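Local coordinates for NAD-dependent epimerase/dehydratase (Veillonella parvula DSM 2008, PDB 3R6D), which probably binds NAD(P) through a Rossmann-type fold and may act as an NAD-dependent epimerase or dehydratase, at residues Ser107-Leu111 with Tyr131-Arg136; Glu114-Leu119 with Ala173-Ala178; Arg101-Gly105 with Ile192-Glu198; Asp165-Glu171 with Ser205-Pro211. One frame throughout, in Å; residues are numbered along the deposited sequence. Where two conformers were deposited one is given.

Overall arrangement
All four contacts belong to one Rossmann-type domain and gather round its central, mostly parallel sheet. Strand 102-108 serves two of them: contact 3 lies near its start and contact 1 at its end, with centres about 22 Å apart on opposite sides of the chain's centre. Contact 3 closes a long loop within which contacts 1 and 2 lie. These two cross along the chain and touch, their centres about 14 Å apart, as Ala-109 packs on Phe-115 and Phe-175. Contact 4 follows contact 1 in sequence and touches contact 2, their centres about 11 Å apart. Contacts 1 and 3 thus seat helices on the sheet, contact 4 pairs its antiparallel edge strand, and contact 2 ties two loops together.

Contact 1: Ser107-Leu111 with Tyr131-Arg136; sequences SMAGL and YVQGER
Where strand 102-108 of the Rossmann-type sheet runs out into a loop, it packs against the helix 129-144. Ser-107 and Met-108 are extended; the chain then bends through Ala-109 and Gly-110, the latter at phi 111°, which suits glycine, and brings Leu-111 back to the helix. The nearest CA pairs are Ser-107 with Glu-135 (6.7 Å) and Leu-111 with Arg-136 (6.9 Å). Two side chains fill hollows on the helix. Met-108, present as selenomethionine, is long and flexible enough (chi1 p, chi2 t, chi3 m) to set SE between Tyr-131 and Val-132: 4.1 Å from Tyr-131 CE2, a Met-aromatic contact with SE 5.3 Å from the ring centroid, and 4.5 Å from Val-132 CG2. Leu-111, chi1 m and chi2 t, fits a groove lined by Val-132, Glu-135 and Arg-136: CD2 lies 3.6 Å from Val-132 CG1 and 3.8 Å from Arg-136 NH2, while CD1 is 4.0 Å from Glu-135 CB. Glu-135 points toward the strand, its OE1 within 3.2 Å of both Ser-107 OG and Met-108 N. Water 1 joins Ser-107 OG to Glu-135 O, at 2.7 Å from each. Waters 2 and 3 each donate to Leu-111 O and accept from Arg-136 NH2 and NE respectively. The direct fit is thus apolar, with a buried carboxylate beside it, while waters link backbone carbonyls to Ser-107 and Arg-136.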
# COMPACT_ATOMS: atom_id res chain seq x y z
N SER A 107 4.51 -1.87 2.23
CA SER A 107 5.51 -2.22 3.22
C SER A 107 6.75 -1.38 3.00
O SER A 107 6.75 -0.45 2.20
CB SER A 107 5.76 -3.72 3.11
OG SER A 107 6.63 -4.20 4.10
N MSE A 108 7.79 -1.66 3.76
CA MSE A 108 9.02 -0.87 3.68
C MSE A 108 10.09 -1.65 2.90
O MSE A 108 10.26 -2.87 3.06
CB MSE A 108 9.53 -0.49 5.08
CG MSE A 108 9.81 -1.64 5.98
SE MSE A 108 10.64 -1.08 7.68
CE MSE A 108 12.40 -0.65 6.97
N ALA A 109 10.84 -0.91 2.10
CA ALA A 109 12.07 -1.44 1.54
C ALA A 109 13.13 -1.60 2.64
O ALA A 109 13.14 -0.85 3.63
CB ALA A 109 12.58 -0.49 0.47
N GLY A 110 14.01 -2.58 2.45
CA GLY A 110 15.15 -2.81 3.32
C GLY A 110 15.09 -4.07 4.15
O GLY A 110 16.10 -4.42 4.77
N LEU A 111 13.94 -4.77 4.14
CA LEU A 111 13.74 -6.02 4.92
C LEU A 111 14.07 -7.33 4.15
O LEU A 111 13.91 -8.44 4.69
CB LEU A 111 12.31 -6.10 5.44
CG LEU A 111 11.75 -4.93 6.22
CD1 LEU A 111 10.33 -5.29 6.64
CD2 LEU A 111 12.68 -4.60 7.42
N TYR A 131 9.12 -0.84 15.07
CA TYR A 131 8.47 -0.52 13.80
C TYR A 131 8.93 -1.49 12.70
O TYR A 131 8.11 -2.06 11.95
CB TYR A 131 8.75 0.92 13.37
CG TYR A 131 8.06 1.28 12.06
CD1 TYR A 131 6.72 1.68 12.04
CD2 TYR A 131 8.72 1.18 10.84
CE1 TYR A 131 6.08 1.99 10.87
CE2 TYR A 131 8.07 1.51 9.65
CZ TYR A 131 6.75 1.91 9.69
OH TYR A 131 6.09 2.24 8.52
N VAL A 132 10.25 -1.71 12.65
CA VAL A 132 10.85 -2.65 11.70
C VAL A 132 10.29 -4.04 11.92
O VAL A 132 9.95 -4.74 10.97
CB VAL A 132 12.37 -2.68 11.83
CG1 VAL A 132 12.98 -3.71 10.90
CG2 VAL A 132 12.90 -1.30 11.53
N GLN A 133 10.28 -4.48 13.17
CA GLN A 133 9.86 -5.84 13.46
C GLN A 133 8.39 -6.08 13.15
O GLN A 133 8.04 -7.15 12.66
CB GLN A 133 10.24 -6.22 14.89
CG GLN A 133 11.76 -6.15 14.97
CD GLN A 133 12.37 -6.73 16.23
OE1 GLN A 133 11.74 -6.76 17.29
NE2 GLN A 133 13.61 -7.18 16.12
N GLY A 134 7.54 -5.10 13.45
CA GLY A 134 6.12 -5.19 13.12
C GLY A 134 5.94 -5.25 11.58
O GLY A 134 5.13 -6.03 11.08
N GLU A 135 6.72 -4.42 10.85
CA GLU A 135 6.67 -4.51 9.38
C GLU A 135 7.09 -5.89 8.87
O GLU A 135 6.45 -6.47 7.98
CB GLU A 135 7.53 -3.42 8.73
CG GLU A 135 6.91 -2.02 8.84
CD GLU A 135 6.05 -1.61 7.67
OE1 GLU A 135 6.25 -2.08 6.53
OE2 GLU A 135 5.16 -0.76 7.92
N ARG A 136 8.15 -6.44 9.47
CA ARG A 136 8.57 -7.78 9.08
C ARG A 136 7.47 -8.84 9.33
O ARG A 136 7.20 -9.69 8.47
CB ARG A 136 9.87 -8.15 9.80
CG ARG A 136 10.46 -9.43 9.34
CD ARG A 136 11.78 -9.69 10.02
NE ARG A 136 12.83 -8.82 9.52
CZ ARG A 136 13.46 -7.88 10.23
NH1 ARG A 136 13.15 -7.69 11.52
NH2 ARG A 136 14.42 -7.16 9.66
O HOH W 1 5.08 -5.03 6.13
O HOH W 2 15.60 -8.26 7.34
O HOH W 3 13.38 -10.12 6.93

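Contact 2: Glu114-Leu119 with Ala173-Ala178; sequences EFPVAL and AQFNDA
In this Rossmann-type domain, the loop leading into helix 117-125 lies along segment 173-178, which has no regular structure and precedes strand 179-181. The first chain is irregular up to the N-cap Pro-116 and helical from Val-117. Nearest CA pairs are Glu-114 with Gln-174 and Phe-115 with Phe-175, both 5.2 Å, and Leu-119 with Ala-178, 6.9 Å. Phe-175 (chi1 t), with the most surface covered, points toward the other segment and receives the edge of Phe-115 (chi1 m) on its face: a T-shaped pair that aromatic rings allow, centroids 5.4 Å apart and planes at 76°. Both rings touch Thr-155 of strand 148-158. Glu-114 comes next. Its folded side chain (chi1 p, chi2 m) rests CG 3.5 Å from Phe-175 CB, while its carboxylate turns to Ser-112 N, Gly-110 N and Arg-153. Leu-119 sets CD1 3.8 Å from Ala-178 CB, whose small methyl leaves it room. One backbone hydrogen bond fastens the loops: Phe-175 N donates to Glu-114 O at 2.9 Å, with an N-H...O angle of 163°.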
# COMPACT_ATOMS: atom_id res chain seq x y z
N GLU A 114 17.93 -5.74 0.51
CA GLU A 114 18.04 -5.18 -0.82
C GLU A 114 18.74 -3.82 -0.87
O GLU A 114 19.12 -3.38 -1.96
CB GLU A 114 16.65 -5.15 -1.53
CG GLU A 114 15.63 -4.15 -1.02
CD GLU A 114 14.77 -4.63 0.11
OE1 GLU A 114 15.28 -5.20 1.10
OE2 GLU A 114 13.54 -4.38 0.05
N PHE A 115 18.87 -3.11 0.25
CA PHE A 115 19.51 -1.79 0.24
C PHE A 115 21.03 -1.95 0.30
O PHE A 115 21.53 -2.86 0.96
CB PHE A 115 19.08 -0.97 1.48
CG PHE A 115 17.78 -0.19 1.36
CD1 PHE A 115 17.30 0.30 0.16
CD2 PHE A 115 17.12 0.16 2.52
CE1 PHE A 115 16.12 1.10 0.12
CE2 PHE A 115 15.97 0.93 2.47
CZ PHE A 115 15.48 1.43 1.28
N PRO A 116 21.77 -1.03 -0.30
CA PRO A 116 23.22 -0.96 -0.12
C PRO A 116 23.58 -0.54 1.29
O PRO A 116 22.72 -0.05 2.03
CB PRO A 116 23.66 0.05 -1.16
CG PRO A 116 22.48 0.99 -1.29
CD PRO A 116 21.25 0.12 -1.05
N VAL A 117 24.85 -0.70 1.67
CA VAL A 117 25.25 -0.62 3.06
C VAL A 117 24.88 0.70 3.73
O VAL A 117 24.27 0.71 4.83
CB VAL A 117 26.78 -0.88 3.21
CG1 VAL A 117 27.23 -0.56 4.62
CG2 VAL A 117 27.10 -2.34 2.91
N ALA A 118 25.26 1.82 3.12
CA ALA A 118 25.08 3.12 3.80
C ALA A 118 23.60 3.46 3.94
O ALA A 118 23.14 3.88 5.01
CB ALA A 118 25.84 4.22 3.09
N LEU A 119 22.82 3.25 2.88
CA LEU A 119 21.39 3.53 2.94
C LEU A 119 20.67 2.59 3.89
O LEU A 119 19.74 3.00 4.60
CB LEU A 119 20.80 3.45 1.53
CG LEU A 119 19.29 3.69 1.37
CD1 LEU A 119 18.85 5.07 1.88
CD2 LEU A 119 18.90 3.52 -0.13
N ALA A 173 16.55 -8.01 -6.55
CA ALA A 173 17.37 -7.00 -7.21
C ALA A 173 17.89 -5.97 -6.20
O ALA A 173 17.27 -5.71 -5.16
CB ALA A 173 16.58 -6.34 -8.27
N GLN A 174 19.04 -5.39 -6.49
CA GLN A 174 19.52 -4.24 -5.71
C GLN A 174 18.48 -3.16 -5.73
O GLN A 174 17.91 -2.87 -6.77
CB GLN A 174 20.74 -3.63 -6.39
CG GLN A 174 21.89 -4.56 -6.53
CD GLN A 174 23.04 -3.94 -7.24
OE1 GLN A 174 23.38 -2.78 -7.02
NE2 GLN A 174 23.69 -4.73 -8.08
N PHE A 175 18.26 -2.55 -4.58
CA PHE A 175 17.33 -1.40 -4.47
C PHE A 175 18.18 -0.22 -4.00
O PHE A 175 18.47 -0.08 -2.81
CB PHE A 175 16.24 -1.74 -3.44
CG PHE A 175 15.04 -0.81 -3.44
CD1 PHE A 175 13.79 -1.33 -3.19
CD2 PHE A 175 15.14 0.57 -3.52
CE1 PHE A 175 12.68 -0.54 -3.13
CE2 PHE A 175 13.99 1.37 -3.48
CZ PHE A 175 12.75 0.78 -3.29
N ASN A 176 18.60 0.61 -4.95
CA ASN A 176 19.53 1.68 -4.63
C ASN A 176 18.88 3.05 -4.49
O ASN A 176 19.56 4.03 -4.10
CB ASN A 176 20.63 1.70 -5.69
CG ASN A 176 21.47 0.44 -5.67
OD1 ASN A 176 21.78 -0.17 -6.71
ND2 ASN A 176 21.85 0.04 -4.50
N ASP A 177 17.59 3.15 -4.76
CA ASP A 177 16.90 4.44 -4.69
C ASP A 177 16.59 4.82 -3.25
O ASP A 177 15.88 4.05 -2.54
CB ASP A 177 15.60 4.41 -5.50
CG ASP A 177 15.81 4.17 -6.97
OD1 ASP A 177 16.93 4.41 -7.51
OD2 ASP A 177 14.82 3.71 -7.62
N ALA A 178 17.04 6.00 -2.82
CA ALA A 178 16.92 6.45 -1.44
C ALA A 178 15.60 7.13 -1.15
O ALA A 178 15.31 7.42 0.02
CB ALA A 178 18.07 7.37 -1.08

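Contact 3: Arg101-Gly105 with Ile192-Glu198; sequences RRVIG and ILHAADE
A buried arginine is the hub here, reaching from the beginning of strand 102-108 to the turn that follows helix 182-193, so that a helix end is packed on the parallel sheet of a Rossmann-type fold. Residues 102-105 are extended, and Arg-102 and Ile-104 both point toward the second segment. Ile-192 is helical, and the chain then loops round to bring Glu-198 back. The backbones stay well apart, the nearest CA pair being Ile-104 and Ile-192 at 9.2 Å, so long side chains must span the gap. Arg-102 does so with chi1 t, chi2 p and chi3 t. Its NE donates to Glu-198 OE1 at 3.2 Å, the hydrogen bond of a salt bridge, and its NH2 donates to water 4 at 2.9 Å. That water lies within hydrogen-bonding distance of Ile-192 O (2.9 Å) and Glu-198 OE1 (2.7 Å). Further hydrogen-bonding capacity is used nearby: Arg-102 NH1 is bound by Asn-148 O and NH2 by Thr-150 OG1, while Glu-198 OE1 also pairs with Tyr-5 OH and OE2 weakly with Asn-148 ND2. Such partners make burying the guanidinium affordable. Ile-104, beta-branched as suits a strand, reaches with its delta methyl CD1 to 4.0 Å from Ile-192 CG2 and 3.9 Å from Leu-193 CD2. It also touches Phe-78 of strand 76-79 and Leu-152 of strand 148-158, the strands on either side of 102-108.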
# COMPACT_ATOMS: atom_id res chain seq x y z
N ARG A 101 -9.76 -12.35 -2.88
CA ARG A 101 -8.45 -12.88 -3.27
C ARG A 101 -7.37 -11.81 -3.46
O ARG A 101 -6.20 -12.03 -3.08
CB ARG A 101 -8.57 -13.69 -4.57
CG ARG A 101 -9.69 -14.72 -4.52
CD ARG A 101 -9.39 -15.79 -3.50
NE ARG A 101 -8.19 -16.52 -3.88
CZ ARG A 101 -7.23 -16.89 -3.04
NH1 ARG A 101 -7.30 -16.62 -1.75
NH2 ARG A 101 -6.18 -17.53 -3.50
N ARG A 102 -7.75 -10.67 -4.03
CA ARG A 102 -6.74 -9.68 -4.51
C ARG A 102 -6.43 -8.61 -3.49
O ARG A 102 -7.35 -7.90 -3.03
CB ARG A 102 -7.21 -9.05 -5.81
CG ARG A 102 -6.15 -8.21 -6.51
CD ARG A 102 -5.19 -9.08 -7.29
NE ARG A 102 -4.16 -8.24 -7.94
CZ ARG A 102 -2.98 -7.87 -7.40
NH1 ARG A 102 -2.57 -8.34 -6.22
NH2 ARG A 102 -2.22 -7.01 -8.07
N VAL A 103 -5.15 -8.51 -3.10
CA VAL A 103 -4.76 -7.51 -2.08
C VAL A 103 -3.46 -6.84 -2.52
O VAL A 103 -2.53 -7.52 -2.95
CB VAL A 103 -4.74 -8.15 -0.65
CG1 VAL A 103 -3.76 -9.28 -0.53
CG2 VAL A 103 -4.54 -7.08 0.41
N ILE A 104 -3.41 -5.51 -2.43
CA ILE A 104 -2.19 -4.74 -2.66
C ILE A 104 -1.87 -4.05 -1.34
O ILE A 104 -2.73 -3.34 -0.80
CB ILE A 104 -2.40 -3.71 -3.79
CG1 ILE A 104 -2.70 -4.41 -5.12
CG2 ILE A 104 -1.16 -2.81 -3.92
CD1 ILE A 104 -3.29 -3.51 -6.18
N GLY A 105 -0.66 -4.23 -0.83
CA GLY A 105 -0.29 -3.67 0.47
C GLY A 105 1.03 -2.93 0.41
O GLY A 105 1.92 -3.30 -0.37
N ILE A 192 -0.89 -0.63 -11.74
CA ILE A 192 -1.14 -2.03 -11.42
C ILE A 192 -2.62 -2.38 -11.57
O ILE A 192 -2.98 -3.46 -12.07
CB ILE A 192 -0.59 -2.32 -10.02
CG1 ILE A 192 0.93 -2.26 -10.05
CG2 ILE A 192 -1.06 -3.67 -9.51
CD1 ILE A 192 1.59 -2.26 -8.68
N LEU A 193 -3.49 -1.47 -11.12
CA LEU A 193 -4.94 -1.68 -11.20
C LEU A 193 -5.49 -1.65 -12.63
O LEU A 193 -6.62 -2.04 -12.85
CB LEU A 193 -5.67 -0.64 -10.35
CG LEU A 193 -5.50 -0.79 -8.82
CD1 LEU A 193 -5.93 0.48 -8.10
CD2 LEU A 193 -6.24 -2.03 -8.31
N HIS A 194 -4.69 -1.17 -13.56
CA HIS A 194 -5.04 -1.13 -14.98
C HIS A 194 -4.33 -2.18 -15.82
O HIS A 194 -4.52 -2.20 -17.04
CB HIS A 194 -4.80 0.28 -15.53
CG HIS A 194 -5.81 1.27 -15.05
ND1 HIS A 194 -5.79 1.80 -13.77
CD2 HIS A 194 -6.87 1.84 -15.68
CE1 HIS A 194 -6.81 2.64 -13.64
NE2 HIS A 194 -7.47 2.69 -14.79
N ALA A 195 -3.54 -3.05 -15.21
CA ALA A 195 -2.70 -4.01 -15.95
C ALA A 195 -3.51 -5.25 -16.36
O ALA A 195 -3.84 -6.08 -15.52
CB ALA A 195 -1.51 -4.43 -15.06
N ALA A 196 -3.79 -5.42 -17.65
CA ALA A 196 -4.52 -6.64 -18.07
C ALA A 196 -3.77 -7.92 -17.70
O ALA A 196 -4.38 -8.92 -17.22
CB ALA A 196 -4.80 -6.59 -19.57
N ASP A 197 -2.46 -7.92 -17.95
CA ASP A 197 -1.61 -9.00 -17.52
C ASP A 197 -1.01 -8.61 -16.18
O ASP A 197 -0.08 -7.83 -16.09
CB ASP A 197 -0.53 -9.28 -18.56
CG ASP A 197 0.39 -10.45 -18.16
OD1 ASP A 197 0.19 -11.02 -17.06
OD2 ASP A 197 1.33 -10.76 -18.93
N GLU A 198 -1.57 -9.20 -15.13
CA GLU A 198 -1.13 -8.89 -13.77
C GLU A 198 -0.19 -9.96 -13.20
O GLU A 198 0.09 -9.96 -12.00
CB GLU A 198 -2.30 -8.55 -12.83
CG GLU A 198 -3.22 -9.71 -12.47
CD GLU A 198 -4.27 -9.38 -11.39
OE1 GLU A 198 -4.58 -8.18 -11.16
OE2 GLU A 198 -4.81 -10.35 -10.79
O HOH W 4 -3.32 -5.88 -10.48

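Contact 4: Asp165-Glu171 with Ser205-Pro211; sequences DYELIPE and SIGVGEP
Strand 167-169 pairs antiparallel with strand 204-209, as an edge strand of the otherwise largely parallel Rossmann-type sheet; their axes approach to 4.4 Å, with directions 142° apart. At the start, Asp-165 brings OD2 3.3 Å from Pro-211 CG, and water 5 donates to Asp-165 OD2 and Pro-211 O. Tyr-166 (chi1 p) rests CB 4.0 Å from Val-208 CG1, while its hydroxyl is hydrogen-bonded to Asp-191. Glu-167 and Gly-209 form a hydrogen-bonded pair: Glu-167 N to Gly-209 O is 2.9 Å, Gly-209 N to Glu-167 O 3.1 Å. Glu-167 CG also packs 4.0 Å from Pro-211 CG, its carboxylate close to that of Asp-177. Leu-168 faces Val-208 in a non-hydrogen-bonded pair, CA atoms 4.9 Å apart; Leu-168 CB meets Ile-206 CG2 at 3.7 Å and CD2 meets Val-208 CG2 at 4.0 Å, branched side chains suited to an apolar patch. Ile-169 shares the other face with Glu-167 and pairs with Gly-207, two 2.8 Å hydrogen bonds joining Ile-169 N to Gly-207 O and Gly-207 N to Ile-169 O. Their CA atoms are only 4.5 Å apart, where a side chain at Gly-207 would crowd Ile-169 CB. After Pro-170, Glu-171 OE2 accepts a hydrogen bond from Ser-205 N at 2.9 Å.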
# COMPACT_ATOMS: atom_id res chain seq x y z
N ASP A 165 7.49 10.00 -11.60
CA ASP A 165 8.27 8.95 -12.20
C ASP A 165 8.65 7.88 -11.17
O ASP A 165 9.11 8.20 -10.06
CB ASP A 165 9.54 9.55 -12.80
CG ASP A 165 10.31 8.57 -13.64
OD1 ASP A 165 9.68 7.70 -14.28
OD2 ASP A 165 11.55 8.66 -13.66
N TYR A 166 8.44 6.62 -11.52
CA TYR A 166 8.84 5.53 -10.61
C TYR A 166 9.51 4.43 -11.40
O TYR A 166 9.33 4.34 -12.62
CB TYR A 166 7.62 4.96 -9.85
CG TYR A 166 6.63 4.25 -10.74
CD1 TYR A 166 6.80 2.90 -11.05
CD2 TYR A 166 5.53 4.92 -11.27
CE1 TYR A 166 5.90 2.22 -11.89
CE2 TYR A 166 4.62 4.24 -12.11
CZ TYR A 166 4.82 2.90 -12.42
OH TYR A 166 3.93 2.22 -13.23
N GLU A 167 10.29 3.59 -10.72
CA GLU A 167 10.69 2.32 -11.29
C GLU A 167 10.35 1.21 -10.32
O GLU A 167 10.28 1.43 -9.09
CB GLU A 167 12.19 2.33 -11.64
CG GLU A 167 13.10 2.63 -10.45
CD GLU A 167 14.57 2.74 -10.84
OE1 GLU A 167 14.92 2.43 -12.01
OE2 GLU A 167 15.39 3.14 -9.98
N LEU A 168 10.16 0.03 -10.87
CA LEU A 168 9.78 -1.15 -10.10
C LEU A 168 11.00 -2.04 -9.97
O LEU A 168 11.72 -2.28 -10.94
CB LEU A 168 8.64 -1.90 -10.81
CG LEU A 168 7.35 -1.10 -10.98
CD1 LEU A 168 6.26 -1.88 -11.66
CD2 LEU A 168 6.83 -0.60 -9.63
N ILE A 169 11.25 -2.51 -8.75
CA ILE A 169 12.46 -3.26 -8.42
C ILE A 169 12.09 -4.68 -8.04
O ILE A 169 11.47 -4.91 -7.00
CB ILE A 169 13.25 -2.59 -7.25
CG1 ILE A 169 13.54 -1.11 -7.54
CG2 ILE A 169 14.55 -3.36 -6.95
CD1 ILE A 169 14.41 -0.84 -8.66
N PRO A 170 12.44 -5.65 -8.90
CA PRO A 170 11.98 -7.00 -8.63
C PRO A 170 12.58 -7.61 -7.37
O PRO A 170 13.61 -7.13 -6.86
CB PRO A 170 12.36 -7.78 -9.90
CG PRO A 170 13.19 -6.97 -10.70
CD PRO A 170 13.12 -5.53 -10.20
N GLU A 171 11.98 -8.70 -6.90
CA GLU A 171 12.50 -9.43 -5.76
C GLU A 171 13.92 -9.88 -6.06
O GLU A 171 14.17 -10.44 -7.14
CB GLU A 171 11.64 -10.68 -5.53
CG GLU A 171 10.24 -10.33 -5.29
CD GLU A 171 9.43 -11.47 -4.75
OE1 GLU A 171 9.90 -12.29 -3.94
OE2 GLU A 171 8.26 -11.53 -5.14
N SER A 205 6.51 -9.29 -4.43
CA SER A 205 6.90 -8.15 -3.63
C SER A 205 7.83 -7.29 -4.45
O SER A 205 8.95 -7.71 -4.79
CB SER A 205 7.62 -8.63 -2.40
OG SER A 205 8.02 -7.49 -1.66
N ILE A 206 7.37 -6.09 -4.79
CA ILE A 206 8.01 -5.24 -5.79
C ILE A 206 8.42 -3.93 -5.12
O ILE A 206 7.60 -3.28 -4.48
CB ILE A 206 7.01 -4.97 -6.96
CG1 ILE A 206 6.51 -6.29 -7.59
CG2 ILE A 206 7.63 -4.09 -8.06
CD1 ILE A 206 7.59 -7.26 -8.00
N GLY A 207 9.69 -3.52 -5.29
CA GLY A 207 10.12 -2.22 -4.77
C GLY A 207 9.66 -1.09 -5.68
O GLY A 207 9.51 -1.28 -6.90
N VAL A 208 9.44 0.08 -5.09
CA VAL A 208 9.04 1.27 -5.86
C VAL A 208 9.98 2.40 -5.44
O VAL A 208 10.02 2.77 -4.26
CB VAL A 208 7.56 1.66 -5.60
CG1 VAL A 208 7.16 2.75 -6.58
CG2 VAL A 208 6.62 0.48 -5.79
N GLY A 209 10.71 2.94 -6.42
CA GLY A 209 11.70 3.96 -6.12
C GLY A 209 11.75 5.02 -7.19
O GLY A 209 11.33 4.78 -8.33
N GLU A 210 12.31 6.19 -6.84
CA GLU A 210 12.52 7.27 -7.81
C GLU A 210 13.84 7.03 -8.54
O GLU A 210 14.90 6.98 -7.92
CB GLU A 210 12.57 8.59 -7.07
CG GLU A 210 12.84 9.81 -7.99
CD GLU A 210 12.91 11.11 -7.22
OE1 GLU A 210 12.38 11.22 -6.12
OE2 GLU A 210 13.51 12.05 -7.76
N PRO A 211 13.79 6.90 -9.88
CA PRO A 211 15.03 6.70 -10.61
C PRO A 211 16.02 7.84 -10.34
O PRO A 211 15.62 8.98 -10.19
CB PRO A 211 14.59 6.73 -12.07
CG PRO A 211 13.14 6.26 -12.04
CD PRO A 211 12.60 6.87 -10.76
O HOH W 5 13.51 10.23 -11.55